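Cerato-platanin-like protein (Moniliophthora perniciosa, PDB 3SUK) is a secreted double-psi beta-barrel protein of the cerato-platanin family whose molecular function is not settled. Local coordinates at residues N10-A15 against A82-G87; Q33-P36 against V41-F44; P36-V41 against P45-S50; S50-G55 against N63-S68; A96-E99 against N104-A107. All blocks are in the same frame, centred on the assembly; numbering follows the deposited sequence. Where two conformers were deposited one is given.

In the fold
The centres of contacts 1, 3 and 4 lie about 6 to 7 Å from the centre of the chain, while those of contacts 2 and 5 lie about 12 and 13 Å from it, and both are partly buried. Contacts 1 and 3 reach neighbouring strands of one sheet, 74-83 and 47-50, and contact 4 adds strand 64-71 to it. Contacts 2 and 3 share P36 and V41 and are apolar where their segments meet. In contacts 1 and 4, by contrast, the hydroxyl of a buried tyrosine donates a hydrogen bond to an aspartate. Contact 5, between two short helices, combines an aspartate-to-backbone hydrogen bond, extended by a water, with methionine packing and touches contact 3 through H46 and E99.

Contact 1 (N10-A15 against A82-G87); sequences NTYDNA and AIDHAG
The hydroxyl of Y12 donates to D84. Y12 OH lies 2.6 Å from D84 OD2, which it meets on the anti side of the carboxylate, 24° out of its plane. OD2 itself sits at the edge of the tyrosine ring, near the ring plane, although ring and carboxylate stand almost perpendicular at 86°. D84 reaches across because its CG is anti to the backbone N (chi1 -162°). The other oxygen is held too: H85 N donates to D84 OD1 at 2.9 Å, from above the carboxylate plane, and A23 N gives OD1 a second bond. With both oxygens engaged, rotation of the carboxylate is restricted. The apolar half is slight: Y12 CD1 approaches I83 CD1 at 4.4 Å, obliquely to the ring. Within 10-15, a 3-10 segment is closed by the bond from D13 N to N10 O (3.1 Å). This short turn follows strand 4-8 and carries Y12 over strand 47-50, where the tyrosine packs on I47 and A49. Strand 74-83 pairs with that same strand in the double-psi beta-barrel, I83 bonding to G48, and the backbone changes direction at D84; D13 meanwhile accepts from the backbone of Q94 and A95 at the start of helix 94-101.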
loop_
_atom_site.group_PDB
_atom_site.type_symbol
_atom_site.label_atom_id
_atom_site.label_comp_id
_atom_site.label_asym_id
_atom_site.label_seq_id
_atom_site.Cartn_x
_atom_site.Cartn_y
_atom_site.Cartn_z
ATOM N N ASN A 10 10.289 2.511 -3.883
ATOM C CA ASN A 10 10.562 3.875 -3.460
ATOM C C ASN A 10 9.751 4.944 -4.203
ATOM O O ASN A 10 9.716 6.035 -3.785
ATOM C CB ASN A 10 12.059 4.192 -3.566
ATOM C CG ASN A 10 12.909 3.370 -2.620
ATOM O OD1 ASN A 10 13.799 2.686 -3.058
ATOM N ND2 ASN A 10 12.619 3.427 -1.352
ATOM N N THR A 11 9.079 4.585 -5.281
ATOM C CA THR A 11 8.156 5.485 -5.987
ATOM C C THR A 11 7.192 6.028 -4.928
ATOM O O THR A 11 6.963 7.192 -4.850
ATOM C CB THR A 11 7.338 4.636 -7.029
ATOM O OG1 THR A 11 8.203 4.245 -8.094
ATOM C CG2 THR A 11 6.223 5.428 -7.590
ATOM N N TYR A 12 6.693 5.179 -4.043
ATOM C CA TYR A 12 5.672 5.573 -3.060
ATOM C C TYR A 12 6.159 6.349 -1.845
ATOM O O TYR A 12 5.372 6.823 -1.101
ATOM C CB TYR A 12 4.839 4.335 -2.631
ATOM C CG TYR A 12 4.332 3.534 -3.822
ATOM C CD1 TYR A 12 3.538 4.118 -4.804
ATOM C CD2 TYR A 12 4.682 2.210 -3.987
ATOM C CE1 TYR A 12 3.096 3.382 -5.900
ATOM C CE2 TYR A 12 4.269 1.501 -5.075
ATOM C CZ TYR A 12 3.496 2.073 -6.037
ATOM O OH TYR A 12 3.074 1.358 -7.126
ATOM N N ASP A 13 7.465 6.403 -1.671
ATOM C CA ASP A 13 8.086 7.093 -0.530
ATOM C C ASP A 13 8.038 8.588 -0.666
ATOM O O ASP A 13 8.242 9.289 0.270
ATOM C CB ASP A 13 9.523 6.630 -0.300
ATOM C CG ASP A 13 9.563 5.323 0.399
ATOM O OD1 ASP A 13 9.230 5.328 1.581
ATOM O OD2 ASP A 13 9.856 4.356 -0.235
ATOM N N ASN A 14 7.741 9.026 -1.862
ATOM C CA ASN A 14 7.784 10.445 -2.192
ATOM C C ASN A 14 6.368 11.067 -2.149
ATOM O O ASN A 14 5.560 10.839 -3.004
ATOM C CB ASN A 14 8.512 10.604 -3.574
ATOM C CG ASN A 14 10.010 10.046 -3.573
ATOM O OD1 ASN A 14 10.899 10.642 -2.995
ATOM N ND2 ASN A 14 10.229 8.916 -4.202
ATOM N N ALA A 15 6.132 11.913 -1.148
ATOM C CA ALA A 15 4.816 12.519 -0.874
ATOM C C ALA A 15 4.254 13.315 -2.032
ATOM O O ALA A 15 3.071 13.410 -2.196
ATOM C CB ALA A 15 4.868 13.439 0.356
ATOM N N ALA A 82 -4.226 0.781 -0.908
ATOM C CA ALA A 82 -3.747 0.359 -2.216
ATOM C C ALA A 82 -4.210 1.316 -3.305
ATOM O O ALA A 82 -5.337 1.597 -3.408
ATOM C CB ALA A 82 -4.184 -1.086 -2.479
ATOM N N ILE A 83 -3.238 1.811 -4.043
ATOM C CA ILE A 83 -3.467 2.813 -5.086
ATOM C C ILE A 83 -2.962 2.474 -6.502
ATOM O O ILE A 83 -2.988 3.306 -7.364
ATOM C CB ILE A 83 -2.831 4.159 -4.639
ATOM C CG1 ILE A 83 -1.294 4.095 -4.621
ATOM C CG2 ILE A 83 -3.398 4.575 -3.268
ATOM C CD1 ILE A 83 -0.602 5.428 -4.469
ATOM N N ASP A 84 -2.414 1.282 -6.679
ATOM C CA ASP A 84 -1.735 0.958 -7.938
ATOM C C ASP A 84 -1.768 -0.559 -8.088
ATOM O O ASP A 84 -2.045 -1.242 -7.149
ATOM C CB ASP A 84 -0.300 1.506 -7.879
ATOM C CG ASP A 84 0.395 1.645 -9.247
ATOM O OD1 ASP A 84 -0.236 1.424 -10.254
ATOM O OD2 ASP A 84 1.584 1.970 -9.177
ATOM N N HIS A 85 -1.499 -1.024 -9.292
ATOM C CA HIS A 85 -1.362 -2.442 -9.608
ATOM C C HIS A 85 0.029 -2.971 -9.241
ATOM O O HIS A 85 0.958 -2.372 -9.558
ATOM C CB HIS A 85 -1.605 -2.644 -11.127
ATOM C CG HIS A 85 -1.229 -4.017 -11.626
ATOM N ND1 HIS A 85 -1.979 -5.134 -11.366
ATOM C CD2 HIS A 85 -0.156 -4.446 -12.320
ATOM C CE1 HIS A 85 -1.406 -6.188 -11.910
ATOM N NE2 HIS A 85 -0.306 -5.792 -12.503
ATOM N N ALA A 86 0.072 -4.154 -8.632
ATOM C CA ALA A 86 1.305 -4.919 -8.422
ATOM C C ALA A 86 1.104 -6.257 -9.110
ATOM O O ALA A 86 0.023 -6.735 -9.226
ATOM C CB ALA A 86 1.531 -5.140 -6.948
ATOM N N GLY A 87 2.190 -6.838 -9.567
ATOM C CA GLY A 87 2.140 -8.157 -10.150
ATOM C C GLY A 87 1.893 -9.270 -9.153
ATOM O O GLY A 87 1.448 -10.279 -9.518
#

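Contact 2 (Q33-P36 against V41-F44); sequences QRFP and VPTF
F35 and V41 bring their backbones to a CA to CA separation of 5.7 Å, where the loop between strands 4-8 and 47-50 of the double-psi beta-barrel doubles back on itself. Residues 41-44 form a type I beta turn, closed by the bond from F44 N to V41 O at 3.0 Å, with P42 at its second position (phi -63°, psi -24°). The side-chain contact is wholly apolar and centres on F35, whose CG lies anti to the carbonyl carbon (chi1 -51°), which lays the ring against V41 and P42. F35 CB meets the V41 methyl CG2 at 4.0 Å, and CD1 of the ring comes equally near V41 CA. Further out along the ring, CE1 and CZ reach the proline, the two side chains crossing at about a right angle. Both residues approach the ring obliquely. R34 lies against one face of the same ring: its CB is 3.4 Å above the plane, offset toward the rim, while its NH2 forms a salt bridge with the C-terminal carboxylate of L125. V41 also packs on M19 and on V81 of strand 74-83. The shortest approach joins F35 CE1 to P42 CD, at 3.5 Å.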
loop_
_atom_site.group_PDB
_atom_site.type_symbol
_atom_site.label_atom_id
_atom_site.label_comp_id
_atom_site.label_asym_id
_atom_site.label_seq_id
_atom_site.Cartn_x
_atom_site.Cartn_y
_atom_site.Cartn_z
ATOM N N GLN A 33 -8.971 12.572 -8.077
ATOM C CA GLN A 33 -9.771 13.706 -7.567
ATOM C C GLN A 33 -9.786 13.789 -6.039
ATOM O O GLN A 33 -9.738 14.836 -5.460
ATOM C CB GLN A 33 -11.168 13.746 -8.165
ATOM C CG GLN A 33 -11.201 14.196 -9.591
ATOM C CD GLN A 33 -10.428 15.480 -9.824
ATOM O OE1 GLN A 33 -10.643 16.462 -9.152
ATOM N NE2 GLN A 33 -9.474 15.450 -10.782
ATOM N N ARG A 34 -9.914 12.639 -5.409
ATOM C CA ARG A 34 -9.905 12.564 -3.973
ATOM C C ARG A 34 -8.563 12.907 -3.367
ATOM O O ARG A 34 -8.479 13.654 -2.427
ATOM C CB ARG A 34 -10.357 11.141 -3.529
ATOM C CG ARG A 34 -11.767 10.725 -3.992
ATOM C CD ARG A 34 -12.133 9.327 -3.564
ATOM N NE ARG A 34 -12.318 9.325 -2.139
ATOM C CZ ARG A 34 -12.590 8.262 -1.431
ATOM N NH1 ARG A 34 -12.700 7.085 -1.999
ATOM N NH2 ARG A 34 -12.752 8.388 -0.138
ATOM N N PHE A 35 -7.523 12.294 -3.923
ATOM C CA PHE A 35 -6.164 12.390 -3.393
ATOM C C PHE A 35 -5.189 12.681 -4.520
ATOM O O PHE A 35 -4.660 11.798 -5.135
ATOM C CB PHE A 35 -5.798 11.049 -2.713
ATOM C CG PHE A 35 -6.837 10.588 -1.708
ATOM C CD1 PHE A 35 -7.008 11.264 -0.501
ATOM C CD2 PHE A 35 -7.656 9.526 -1.984
ATOM C CE1 PHE A 35 -7.973 10.879 0.378
ATOM C CE2 PHE A 35 -8.607 9.158 -1.087
ATOM C CZ PHE A 35 -8.772 9.820 0.064
ATOM N N PRO A 36 -4.951 13.942 -4.804
ATOM C CA PRO A 36 -4.115 14.305 -5.964
ATOM C C PRO A 36 -2.648 13.848 -5.886
ATOM O O PRO A 36 -2.004 13.629 -6.871
ATOM C CB PRO A 36 -4.241 15.845 -6.058
ATOM C CG PRO A 36 -5.435 16.197 -5.351
ATOM C CD PRO A 36 -5.642 15.111 -4.245
ATOM N N VAL A 41 -2.980 10.908 0.632
ATOM C CA VAL A 41 -3.697 9.753 1.081
ATOM C C VAL A 41 -3.594 9.751 2.627
ATOM O O VAL A 41 -2.552 9.924 3.147
ATOM C CB VAL A 41 -3.068 8.494 0.483
ATOM C CG1 VAL A 41 -3.851 7.292 0.969
ATOM C CG2 VAL A 41 -3.092 8.571 -1.086
ATOM N N PRO A 42 -4.696 9.522 3.333
ATOM C CA PRO A 42 -4.686 9.757 4.774
ATOM C C PRO A 42 -3.724 8.885 5.573
ATOM O O PRO A 42 -3.338 9.244 6.634
ATOM C CB PRO A 42 -6.157 9.514 5.188
ATOM C CG PRO A 42 -6.919 9.800 3.987
ATOM C CD PRO A 42 -6.068 9.304 2.855
ATOM N N THR A 43 -3.361 7.730 5.046
ATOM C CA THR A 43 -2.471 6.813 5.750
ATOM C C THR A 43 -0.997 7.003 5.341
ATOM O O THR A 43 -0.167 6.283 5.764
ATOM C CB THR A 43 -2.909 5.367 5.457
ATOM O OG1 THR A 43 -2.923 5.190 4.052
ATOM C CG2 THR A 43 -4.334 5.113 5.962
ATOM N N PHE A 44 -0.696 7.981 4.509
ATOM C CA PHE A 44 0.648 8.083 3.968
ATOM C C PHE A 44 1.633 8.142 5.142
ATOM O O PHE A 44 1.414 8.862 6.077
ATOM C CB PHE A 44 0.814 9.374 3.134
ATOM C CG PHE A 44 2.207 9.537 2.561
ATOM C CD1 PHE A 44 2.519 8.985 1.360
ATOM C CD2 PHE A 44 3.190 10.219 3.248
ATOM C CE1 PHE A 44 3.770 9.102 0.823
ATOM C CE2 PHE A 44 4.440 10.344 2.705
ATOM C CZ PHE A 44 4.713 9.777 1.487
#

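Contact 3 (P36-V41 against P45-S50); sequences PTFGSV and PHIGAS
Two branches of I47 make the contact, each meeting a different residue of 36-41. The CD1 methyl reaches F38, 3.6 Å from its CB, and also nears F38 CG while lying oblique to the ring; the two side chains cross at about a right angle. The CG2 methyl turns to V41 and packs 3.7 Å from V41 CG1. With I47 CG1 between the backbone N and the carbonyl carbon (chi1 58°), that branch is directed at F38, while CG2, anti to the carbonyl carbon, falls against V41. Strand 47-50, which I47 opens, belongs to the double-psi beta-barrel; F38 opens the 3-10 turn 38-40 lying over it, and V41 directly follows that turn. The turn is shaped by T37 and S40. S40 OG donates to T37 O at 2.7 Å, in the carbonyl plane on a lone pair, and S40 N reaches T37 OG1 at 3.3 Å, an ST motif. V41 N bonds back to F38 O. Further out, F38 rests on I83 of strand 74-83 and on T21, and A15 pairs with G39 through the backbone.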
loop_
_atom_site.group_PDB
_atom_site.type_symbol
_atom_site.label_atom_id
_atom_site.label_comp_id
_atom_site.label_asym_id
_atom_site.label_seq_id
_atom_site.Cartn_x
_atom_site.Cartn_y
_atom_site.Cartn_z
ATOM N N PRO A 36 -4.951 13.942 -4.804
ATOM C CA PRO A 36 -4.115 14.305 -5.964
ATOM C C PRO A 36 -2.648 13.848 -5.886
ATOM O O PRO A 36 -2.004 13.629 -6.871
ATOM C CB PRO A 36 -4.241 15.845 -6.058
ATOM C CG PRO A 36 -5.435 16.197 -5.351
ATOM C CD PRO A 36 -5.642 15.111 -4.245
ATOM N N THR A 37 -2.160 13.719 -4.676
ATOM C CA THR A 37 -0.799 13.297 -4.426
ATOM C C THR A 37 -0.712 12.115 -3.429
ATOM O O THR A 37 -1.579 11.932 -2.613
ATOM C CB THR A 37 0.061 14.425 -3.811
ATOM O OG1 THR A 37 -0.473 14.786 -2.555
ATOM C CG2 THR A 37 0.181 15.653 -4.721
ATOM N N PHE A 38 0.399 11.401 -3.501
ATOM C CA PHE A 38 0.620 10.256 -2.631
ATOM C C PHE A 38 0.517 10.734 -1.176
ATOM O O PHE A 38 -0.119 10.107 -0.368
ATOM C CB PHE A 38 2.004 9.639 -2.865
ATOM C CG PHE A 38 2.186 8.976 -4.197
ATOM C CD1 PHE A 38 1.121 8.701 -5.020
ATOM C CD2 PHE A 38 3.436 8.610 -4.592
ATOM C CE1 PHE A 38 1.337 8.082 -6.203
ATOM C CE2 PHE A 38 3.652 8.007 -5.757
ATOM C CZ PHE A 38 2.606 7.741 -6.585
ATOM N N GLY A 39 1.101 11.884 -0.877
ATOM C CA GLY A 39 1.129 12.397 0.484
ATOM C C GLY A 39 -0.248 12.773 1.039
ATOM O O GLY A 39 -0.441 12.823 2.203
ATOM N N SER A 40 -1.185 13.077 0.175
ATOM C CA SER A 40 -2.559 13.327 0.564
ATOM C C SER A 40 -3.410 12.109 0.994
ATOM O O SER A 40 -4.437 12.258 1.585
ATOM C CB SER A 40 -3.286 14.141 -0.517
ATOM O OG SER A 40 -3.648 13.359 -1.619
ATOM N N VAL A 41 -2.980 10.908 0.632
ATOM C CA VAL A 41 -3.697 9.753 1.081
ATOM C C VAL A 41 -3.594 9.751 2.627
ATOM O O VAL A 41 -2.552 9.924 3.147
ATOM C CB VAL A 41 -3.068 8.494 0.483
ATOM C CG1 VAL A 41 -3.851 7.292 0.969
ATOM C CG2 VAL A 41 -3.092 8.571 -1.086
ATOM N N PRO A 45 2.732 7.405 5.087
ATOM C CA PRO A 45 3.293 6.710 3.918
ATOM C C PRO A 45 2.844 5.257 3.819
ATOM O O PRO A 45 3.479 4.512 3.138
ATOM C CB PRO A 45 4.791 6.748 4.213
ATOM C CG PRO A 45 4.850 6.565 5.681
ATOM C CD PRO A 45 3.657 7.376 6.222
ATOM N N HIS A 46 1.760 4.906 4.490
ATOM C CA HIS A 46 1.231 3.549 4.365
ATOM C C HIS A 46 0.393 3.478 3.092
ATOM O O HIS A 46 -0.803 3.501 3.119
ATOM C CB HIS A 46 0.359 3.170 5.566
ATOM C CG HIS A 46 1.060 3.221 6.884
ATOM N ND1 HIS A 46 0.405 3.057 8.079
ATOM C CD2 HIS A 46 2.354 3.425 7.190
ATOM C CE1 HIS A 46 1.269 3.175 9.066
ATOM N NE2 HIS A 46 2.461 3.392 8.556
ATOM N N ILE A 47 1.096 3.409 1.973
ATOM C CA ILE A 47 0.467 3.310 0.663
ATOM C C ILE A 47 1.270 2.349 -0.205
ATOM O O ILE A 47 2.423 2.106 0.066
ATOM C CB ILE A 47 0.358 4.666 -0.058
ATOM C CG1 ILE A 47 1.737 5.287 -0.235
ATOM C CG2 ILE A 47 -0.610 5.627 0.660
ATOM C CD1 ILE A 47 1.821 6.355 -1.295
ATOM N N GLY A 48 0.623 1.800 -1.216
ATOM C CA GLY A 48 1.321 0.917 -2.120
ATOM C C GLY A 48 0.475 0.352 -3.237
ATOM O O GLY A 48 -0.680 0.640 -3.376
ATOM N N ALA A 49 1.123 -0.504 -4.014
ATOM C CA ALA A 49 0.481 -1.257 -5.069
ATOM C C ALA A 49 0.017 -2.611 -4.508
ATOM O O ALA A 49 0.638 -3.085 -3.572
ATOM C CB ALA A 49 1.462 -1.464 -6.221
ATOM N N SER A 50 -1.059 -3.170 -5.067
ATOM C CA SER A 50 -1.536 -4.503 -4.746
ATOM C C SER A 50 -1.970 -5.236 -6.024
ATOM O O SER A 50 -2.486 -4.655 -6.921
ATOM C CB SER A 50 -2.710 -4.435 -3.773
ATOM O OG SER A 50 -3.353 -5.668 -3.640
#

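Contact 4 (S50-G55 against N63-S68)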
loop_
_atom_site.group_PDB
_atom_site.type_symbol
_atom_site.label_atom_id
_atom_site.label_comp_id
_atom_site.label_asym_id
_atom_site.label_seq_id
_atom_site.Cartn_x
_atom_site.Cartn_y
_atom_site.Cartn_z
ATOM N N SER A 50 -1.059 -3.170 -5.067
ATOM C CA SER A 50 -1.536 -4.503 -4.746
ATOM C C SER A 50 -1.970 -5.236 -6.024
ATOM O O SER A 50 -2.486 -4.655 -6.921
ATOM C CB SER A 50 -2.710 -4.435 -3.773
ATOM O OG SER A 50 -3.353 -5.668 -3.640
ATOM N N SER A 51 -1.769 -6.537 -6.035
ATOM C CA SER A 51 -2.262 -7.416 -7.100
ATOM C C SER A 51 -3.775 -7.490 -7.127
ATOM O O SER A 51 -4.355 -7.918 -8.092
ATOM C CB SER A 51 -1.627 -8.809 -7.010
ATOM O OG SER A 51 -1.693 -9.368 -5.747
ATOM N N ASP A 52 -4.414 -7.020 -6.061
ATOM C CA ASP A 52 -5.884 -6.909 -6.039
ATOM C C ASP A 52 -6.368 -5.880 -7.061
ATOM O O ASP A 52 -7.476 -5.916 -7.476
ATOM C CB ASP A 52 -6.447 -6.558 -4.649
ATOM C CG ASP A 52 -6.409 -7.713 -3.679
ATOM O OD1 ASP A 52 -5.999 -8.786 -4.049
ATOM O OD2 ASP A 52 -6.833 -7.526 -2.559
ATOM N N ILE A 53 -5.509 -4.927 -7.361
ATOM C CA ILE A 53 -5.814 -3.903 -8.329
ATOM C C ILE A 53 -5.257 -4.382 -9.694
ATOM O O ILE A 53 -4.081 -4.417 -9.907
ATOM C CB ILE A 53 -5.186 -2.534 -7.910
ATOM C CG1 ILE A 53 -5.942 -1.953 -6.706
ATOM C CG2 ILE A 53 -5.222 -1.573 -9.058
ATOM C CD1 ILE A 53 -5.196 -0.858 -5.957
ATOM N N GLY A 54 -6.180 -4.771 -10.562
ATOM C CA GLY A 54 -5.871 -5.274 -11.889
ATOM C C GLY A 54 -5.222 -4.240 -12.772
ATOM O O GLY A 54 -4.459 -4.549 -13.637
ATOM N N GLY A 55 -5.613 -2.997 -12.604
ATOM C CA GLY A 55 -5.177 -1.918 -13.458
ATOM C C GLY A 55 -6.176 -0.781 -13.359
ATOM O O GLY A 55 -6.908 -0.693 -12.395
ATOM N N ASN A 63 -8.629 0.324 -1.712
ATOM C CA ASN A 63 -8.835 -0.647 -0.672
ATOM C C ASN A 63 -7.868 -0.458 0.479
ATOM O O ASN A 63 -6.733 -0.147 0.309
ATOM C CB ASN A 63 -8.733 -2.073 -1.194
ATOM C CG ASN A 63 -10.018 -2.550 -1.887
ATOM O OD1 ASN A 63 -10.987 -1.856 -1.966
ATOM N ND2 ASN A 63 -9.945 -3.705 -2.424
ATOM N N CYS A 64 -8.394 -0.701 1.658
ATOM C CA CYS A 64 -7.691 -0.538 2.902
ATOM C C CYS A 64 -7.412 -1.913 3.502
ATOM O O CYS A 64 -8.290 -2.666 3.663
ATOM C CB CYS A 64 -8.603 0.265 3.848
ATOM S SG CYS A 64 -7.882 0.639 5.480
ATOM N N TYR A 65 -6.156 -2.175 3.806
ATOM C CA TYR A 65 -5.702 -3.448 4.300
ATOM C C TYR A 65 -4.956 -3.304 5.613
ATOM O O TYR A 65 -4.115 -2.451 5.756
ATOM C CB TYR A 65 -4.759 -4.093 3.291
ATOM C CG TYR A 65 -5.372 -4.348 1.952
ATOM C CD1 TYR A 65 -5.318 -3.384 0.968
ATOM C CD2 TYR A 65 -5.995 -5.554 1.662
ATOM C CE1 TYR A 65 -5.840 -3.612 -0.264
ATOM C CE2 TYR A 65 -6.551 -5.779 0.435
ATOM C CZ TYR A 65 -6.498 -4.796 -0.510
ATOM O OH TYR A 65 -7.049 -5.007 -1.734
ATOM N N THR A 66 -5.247 -4.190 6.537
ATOM C CA THR A 66 -4.464 -4.321 7.745
ATOM C C THR A 66 -3.468 -5.411 7.434
ATOM O O THR A 66 -3.830 -6.533 7.172
ATOM C CB THR A 66 -5.315 -4.712 8.953
ATOM O OG1 THR A 66 -6.205 -3.642 9.245
ATOM C CG2 THR A 66 -4.448 -4.941 10.149
ATOM N N ILE A 67 -2.202 -5.024 7.443
ATOM C CA ILE A 67 -1.080 -5.888 7.066
ATOM C C ILE A 67 -0.268 -6.154 8.321
ATOM O O ILE A 67 0.081 -5.267 9.005
ATOM C CB ILE A 67 -0.193 -5.237 5.975
ATOM C CG1 ILE A 67 -1.017 -4.901 4.705
ATOM C CG2 ILE A 67 0.945 -6.172 5.569
ATOM C CD1 ILE A 67 -0.300 -4.131 3.714
ATOM N N SER A 68 0.010 -7.426 8.577
ATOM C CA SER A 68 0.700 -7.923 9.766
ATOM C C SER A 68 1.936 -8.751 9.428
ATOM O O SER A 68 1.963 -9.454 8.472
ATOM C CB SER A 68 -0.225 -8.826 10.573
ATOM O OG SER A 68 -1.343 -8.093 10.953
#
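Y65 meets D52 across this contact, and N63, two residues earlier, supports the same hydroxyl. N63 ND2 donates to Y65 OH at 3.2 Å with a nearly straight N-H...O angle of 164°, the hydroxyl lying in the amide plane, while N63 OD1 accepts from R120. C64 is joined by a disulfide to C123. Y65 CG is anti to the carbonyl carbon (chi1 -60°), carrying the ring toward D52: its OH donates to D52 OD2 at 2.7 Å, on the anti lone pair, with ring and carboxylate planes 53° apart. The hydroxyl is thus gripped twice. D52 is positioned by a type I turn from S50 to I53, in which I53 N bonds to S50 O at 3.1 Å and D52 N to S50 OG at 3.0 Å, an ST turn. A phenylalanine in place of Y65 would probably leave the D52 carboxylate and the N63 amide without this shared partner. After Y65, T66 OG1 bonds to N79 OD1. Strand 64-71 lies between strands 74-83 and 110-118 in the sheet of the double-psi beta-barrel; Y65 touches A82 of one and S115 of the other, and meets the ring of F90 on strand 90-92 edge-to-face.

Contact 5 (A96-E99 against N104-A107); sequences AMDE and NAVA
The CA atoms of D98 and A105 stand 4.8 Å apart where helix 94-101 passes the first turn of helix 105-108. The main bond across the contact runs from A105 N to D98 OD1, 2.9 Å long with an N-H...O angle of 157°, meeting the oxygen on the anti side and 30° out of the carboxylate plane. N104 occupies the N-cap position but makes no capping bond with its side chain, whose ND2 donates to T101 O. The carboxylate of D98, from the preceding helix, thus takes up a backbone N-H at this helix start. A water extends it: the water donates to D98 OD1 at 2.6 Å and accepts from V106 N at 3.1 Å. D98 OD2 is held separately by Q94 NE2. The apolar part is M97 against A105. With CG anti to the backbone N (chi1 -171°) and the chain extended beyond it, M97 runs alongside the alanine methyl, its CG 3.6 Å from A105 CB, and goes on to L6 and F8 of strand 4-8. Replacing D98 by an alanine would probably leave A105 N without its acceptor and the bridging water without its anionic partner. The negative carboxylate faces the amino end of helix 105-108, so the contact pairs a charge-assisted hydrogen bond, probably favoured by the helix dipole, with packing on the alanine methyl.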
loop_
_atom_site.group_PDB
_atom_site.type_symbol
_atom_site.label_atom_id
_atom_site.label_comp_id
_atom_site.label_asym_id
_atom_site.label_seq_id
_atom_site.Cartn_x
_atom_site.Cartn_y
_atom_site.Cartn_z
ATOM N N ALA A 96 6.788 2.327 4.938
ATOM C CA ALA A 96 5.788 1.408 5.413
ATOM C C ALA A 96 6.348 0.040 5.733
ATOM O O ALA A 96 6.013 -0.510 6.732
ATOM C CB ALA A 96 4.656 1.285 4.425
ATOM N N MET A 97 7.175 -0.512 4.868
ATOM C CA MET A 97 7.829 -1.776 5.121
ATOM C C MET A 97 8.759 -1.650 6.324
ATOM O O MET A 97 8.871 -2.563 7.085
ATOM C CB MET A 97 8.558 -2.312 3.896
ATOM C CG MET A 97 9.042 -3.702 4.091
ATOM S SD MET A 97 9.752 -4.379 2.566
ATOM C CE MET A 97 10.203 -6.033 3.068
ATOM N N ASP A 98 9.421 -0.510 6.465
ATOM C CA ASP A 98 10.258 -0.343 7.636
ATOM C C ASP A 98 9.439 -0.360 8.935
ATOM O O ASP A 98 9.849 -0.946 9.889
ATOM C CB ASP A 98 11.113 0.920 7.513
ATOM C CG ASP A 98 12.401 0.692 6.739
ATOM O OD1 ASP A 98 13.016 -0.336 6.901
ATOM O OD2 ASP A 98 12.766 1.594 5.963
ATOM N N GLU A 99 8.288 0.257 8.932
ATOM C CA GLU A 99 7.428 0.254 10.112
ATOM C C GLU A 99 6.948 -1.177 10.433
ATOM O O GLU A 99 6.912 -1.586 11.560
ATOM C CB GLU A 99 6.268 1.212 9.929
ATOM C CG GLU A 99 6.664 2.665 10.004
ATOM C CD GLU A 99 5.500 3.558 9.664
ATOM O OE1 GLU A 99 4.505 3.478 10.390
ATOM O OE2 GLU A 99 5.620 4.379 8.725
ATOM N N ASN A 104 13.724 -2.896 9.010
ATOM C CA ASN A 104 14.434 -3.919 8.298
ATOM C C ASN A 104 14.025 -4.139 6.831
ATOM O O ASN A 104 14.201 -5.174 6.285
ATOM C CB ASN A 104 14.381 -5.225 9.107
ATOM C CG ASN A 104 15.237 -5.160 10.360
ATOM O OD1 ASN A 104 16.418 -5.429 10.315
ATOM N ND2 ASN A 104 14.620 -4.837 11.449
ATOM N N ALA A 105 13.447 -3.100 6.229
ATOM C CA ALA A 105 12.916 -3.244 4.880
ATOM C C ALA A 105 13.951 -3.574 3.835
ATOM O O ALA A 105 13.812 -4.492 3.096
ATOM C CB ALA A 105 12.200 -1.952 4.481
ATOM N N VAL A 106 15.024 -2.780 3.825
ATOM C CA VAL A 106 16.120 -3.030 2.906
ATOM C C VAL A 106 16.840 -4.342 3.206
ATOM O O VAL A 106 17.135 -5.095 2.343
ATOM C CB VAL A 106 17.098 -1.846 2.883
ATOM C CG1 VAL A 106 18.227 -2.147 1.947
ATOM C CG2 VAL A 106 16.385 -0.554 2.449
ATOM N N ALA A 107 17.032 -4.598 4.490
ATOM C CA ALA A 107 17.712 -5.822 4.928
ATOM C C ALA A 107 16.940 -7.089 4.523
ATOM O O ALA A 107 17.522 -8.080 4.187
ATOM C CB ALA A 107 17.931 -5.793 6.389
HETATM O O HOH W 1 15.334 -0.339 5.664
#